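Long-range contact in protein Kif13b (Mus musculus, PDB 5B64), which belongs to the kinesin-3 motors and probably carries cargo along microtubules, using regions outside its motor domain to bind partner proteins: residues I18-S29 / T39-I47. Numbering follows the deposited sequence.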
# COMPACT_ATOMS: atom_id res chain seq x y z
N ILE B 18 2.58 -25.76 -19.66
CA ILE B 18 1.54 -24.78 -19.94
C ILE B 18 0.31 -24.99 -19.05
O ILE B 18 -0.38 -24.04 -18.66
CB ILE B 18 1.16 -24.75 -21.43
CG1 ILE B 18 2.30 -24.09 -22.23
CG2 ILE B 18 -0.16 -24.02 -21.64
CD1 ILE B 18 2.24 -24.27 -23.75
N VAL B 19 0.05 -26.24 -18.69
CA VAL B 19 -1.03 -26.54 -17.76
C VAL B 19 -0.70 -26.00 -16.37
O VAL B 19 -1.53 -25.35 -15.73
CB VAL B 19 -1.30 -28.05 -17.72
CG1 VAL B 19 -2.02 -28.42 -16.44
CG2 VAL B 19 -2.10 -28.46 -18.97
N LYS B 20 0.51 -26.28 -15.91
CA LYS B 20 1.01 -25.79 -14.64
C LYS B 20 0.92 -24.26 -14.57
O LYS B 20 0.42 -23.72 -13.60
CB LYS B 20 2.46 -26.24 -14.47
CG LYS B 20 3.21 -25.74 -13.23
CD LYS B 20 4.53 -26.49 -13.13
CE LYS B 20 5.31 -26.13 -11.88
NZ LYS B 20 6.24 -27.23 -11.44
N ALA B 21 1.38 -23.58 -15.61
CA ALA B 21 1.43 -22.13 -15.62
C ALA B 21 0.02 -21.56 -15.62
O ALA B 21 -0.26 -20.55 -14.95
CB ALA B 21 2.21 -21.62 -16.83
N ASN B 22 -0.85 -22.21 -16.37
CA ASN B 22 -2.25 -21.81 -16.47
C ASN B 22 -2.92 -21.72 -15.11
O ASN B 22 -3.63 -20.76 -14.83
CB ASN B 22 -3.01 -22.76 -17.38
CG ASN B 22 -2.95 -22.32 -18.82
OD1 ASN B 22 -2.54 -21.21 -19.13
ND2 ASN B 22 -3.41 -23.19 -19.72
N LEU B 23 -2.69 -22.73 -14.27
CA LEU B 23 -3.17 -22.74 -12.90
C LEU B 23 -2.53 -21.65 -12.00
O LEU B 23 -3.24 -20.92 -11.31
CB LEU B 23 -2.94 -24.13 -12.28
CG LEU B 23 -4.00 -25.24 -12.38
CD1 LEU B 23 -5.28 -24.76 -13.05
CD2 LEU B 23 -3.46 -26.50 -13.07
N LEU B 24 -1.20 -21.56 -12.00
CA LEU B 24 -0.49 -20.67 -11.08
C LEU B 24 -0.87 -19.22 -11.30
O LEU B 24 -1.03 -18.45 -10.36
CB LEU B 24 1.02 -20.83 -11.26
CG LEU B 24 1.56 -22.23 -10.98
CD1 LEU B 24 3.07 -22.21 -10.86
CD2 LEU B 24 0.92 -22.79 -9.72
N VAL B 25 -1.00 -18.87 -12.56
CA VAL B 25 -1.31 -17.52 -12.97
C VAL B 25 -2.68 -17.16 -12.41
O VAL B 25 -2.94 -16.02 -12.02
CB VAL B 25 -1.24 -17.46 -14.52
CG1 VAL B 25 -2.52 -16.92 -15.16
CG2 VAL B 25 0.03 -16.72 -14.97
N ARG B 26 -3.53 -18.16 -12.32
CA ARG B 26 -4.85 -17.98 -11.75
C ARG B 26 -4.81 -17.77 -10.24
O ARG B 26 -5.61 -17.00 -9.69
CB ARG B 26 -5.69 -19.20 -12.08
CG ARG B 26 -6.37 -19.10 -13.41
CD ARG B 26 -7.86 -19.28 -13.23
NE ARG B 26 -8.30 -20.55 -13.78
CZ ARG B 26 -9.56 -20.97 -13.80
NH1 ARG B 26 -10.53 -20.22 -13.28
NH2 ARG B 26 -9.83 -22.15 -14.34
N GLU B 27 -3.90 -18.46 -9.55
CA GLU B 27 -3.80 -18.31 -8.11
C GLU B 27 -3.18 -16.95 -7.80
O GLU B 27 -3.64 -16.24 -6.91
CB GLU B 27 -3.01 -19.45 -7.44
CG GLU B 27 -2.87 -19.30 -5.92
CD GLU B 27 -2.65 -20.62 -5.16
OE1 GLU B 27 -1.58 -20.80 -4.53
OE2 GLU B 27 -3.56 -21.48 -5.17
N ALA B 28 -2.15 -16.57 -8.56
CA ALA B 28 -1.51 -15.28 -8.34
C ALA B 28 -2.55 -14.16 -8.49
O ALA B 28 -2.65 -13.28 -7.63
CB ALA B 28 -0.35 -15.07 -9.29
N SER B 29 -3.33 -14.23 -9.56
CA SER B 29 -4.32 -13.20 -9.84
C SER B 29 -5.30 -12.99 -8.70
O SER B 29 -5.71 -11.85 -8.41
CB SER B 29 -5.09 -13.54 -11.11
OG SER B 29 -4.29 -13.26 -12.25
N THR B 39 -3.51 -7.14 -10.53
CA THR B 39 -2.42 -7.38 -11.46
C THR B 39 -2.81 -8.54 -12.39
O THR B 39 -3.28 -9.57 -11.94
CB THR B 39 -1.10 -7.70 -10.71
OG1 THR B 39 -0.78 -6.62 -9.83
CG2 THR B 39 0.07 -7.90 -11.68
N GLU B 40 -2.64 -8.36 -13.69
CA GLU B 40 -3.02 -9.38 -14.67
C GLU B 40 -1.84 -10.33 -14.92
O GLU B 40 -0.71 -9.90 -15.14
CB GLU B 40 -3.51 -8.72 -15.97
CG GLU B 40 -3.66 -9.66 -17.15
CD GLU B 40 -3.75 -8.92 -18.49
OE1 GLU B 40 -2.73 -8.86 -19.23
OE2 GLU B 40 -4.83 -8.41 -18.82
N TYR B 41 -2.11 -11.64 -14.85
CA TYR B 41 -1.10 -12.63 -15.20
C TYR B 41 -1.57 -13.39 -16.42
O TYR B 41 -2.61 -14.04 -16.39
CB TYR B 41 -0.80 -13.57 -14.03
CG TYR B 41 -0.25 -12.84 -12.82
CD1 TYR B 41 1.11 -12.51 -12.73
CD2 TYR B 41 -1.10 -12.44 -11.78
CE1 TYR B 41 1.60 -11.81 -11.63
CE2 TYR B 41 -0.62 -11.76 -10.69
CZ TYR B 41 0.72 -11.44 -10.61
OH TYR B 41 1.17 -10.74 -9.51
N LYS B 42 -0.82 -13.27 -17.50
CA LYS B 42 -1.12 -13.95 -18.74
C LYS B 42 0.02 -14.90 -19.10
O LYS B 42 1.19 -14.59 -18.90
CB LYS B 42 -1.30 -12.94 -19.87
CG LYS B 42 -2.70 -12.39 -20.08
CD LYS B 42 -2.69 -11.51 -21.33
CE LYS B 42 -3.97 -10.69 -21.48
NZ LYS B 42 -3.83 -9.65 -22.55
N VAL B 43 -0.33 -16.06 -19.64
CA VAL B 43 0.68 -17.02 -20.06
C VAL B 43 1.10 -16.81 -21.53
O VAL B 43 0.24 -16.75 -22.43
CB VAL B 43 0.20 -18.48 -19.82
CG1 VAL B 43 1.23 -19.49 -20.32
CG2 VAL B 43 -0.12 -18.70 -18.34
N THR B 44 2.40 -16.66 -21.74
CA THR B 44 2.99 -16.62 -23.08
C THR B 44 4.15 -17.59 -23.20
O THR B 44 4.45 -18.38 -22.31
CB THR B 44 3.61 -15.25 -23.41
OG1 THR B 44 3.70 -14.44 -22.22
CG2 THR B 44 2.85 -14.54 -24.54
N LEU B 45 4.84 -17.51 -24.32
CA LEU B 45 6.05 -18.29 -24.50
C LEU B 45 7.31 -17.45 -24.39
O LEU B 45 7.30 -16.22 -24.54
CB LEU B 45 6.02 -19.01 -25.84
CG LEU B 45 4.85 -19.98 -25.95
CD1 LEU B 45 4.99 -20.84 -27.21
CD2 LEU B 45 4.65 -20.85 -24.70
N GLN B 46 8.40 -18.12 -24.08
CA GLN B 46 9.70 -17.55 -24.35
C GLN B 46 10.66 -18.66 -24.73
O GLN B 46 10.39 -19.85 -24.50
CB GLN B 46 10.22 -16.70 -23.18
CG GLN B 46 10.70 -17.48 -21.96
CD GLN B 46 11.09 -16.55 -20.80
OE1 GLN B 46 11.49 -15.39 -21.02
NE2 GLN B 46 10.95 -17.03 -19.56
N ILE B 47 11.75 -18.26 -25.35
CA ILE B 47 12.81 -19.17 -25.69
C ILE B 47 14.02 -18.74 -24.87
O ILE B 47 14.67 -17.73 -25.17
CB ILE B 47 13.06 -19.14 -27.20
CG1 ILE B 47 11.77 -19.52 -27.93
CG2 ILE B 47 14.20 -20.09 -27.58
CD1 ILE B 47 11.95 -19.71 -29.38
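Val-25 O, beside Tyr-41 CB, accepts two bonds from Ser-29: the helical amide N at 3.1 Å and the hydroxyl OG, also at 3.1 Å. The two donors arrive from opposite faces of the carbonyl plane. With OG anti to its own carbonyl carbon (chi1 -76°), the hydroxyl folds back onto the helix and also meets the Tyr-41 ring at its edge, in plane, 3.3 Å from CD2. Ala-28 CB covers one face of that ring, 3.9 Å from the centroid and 22° off the normal, a CH-pi contact offset toward the rim. Beyond the ring, Tyr-41 OH bonds to Phe-118 O. A leucine here, lacking the hydroxyl and the ring, would probably leave Phe-118 O without this partner and Ala-28 CB without an aromatic face to rest on. Val-25 CG2 lies between Tyr-41 CB, 3.4 Å away, and Val-43 CG2. The latter is 4.0 Å from Ala-21 CB, while Asn-22 OD1 approaches it crosswise. The axes of 18-29 and 40-46 run antiparallel, at 175° and 7.8 Å at closest approach, so the helix packs along the edge strand, within this chain, of the three-stranded antiparallel sheet, a helix-on-sheet layer of an alpha+beta fold.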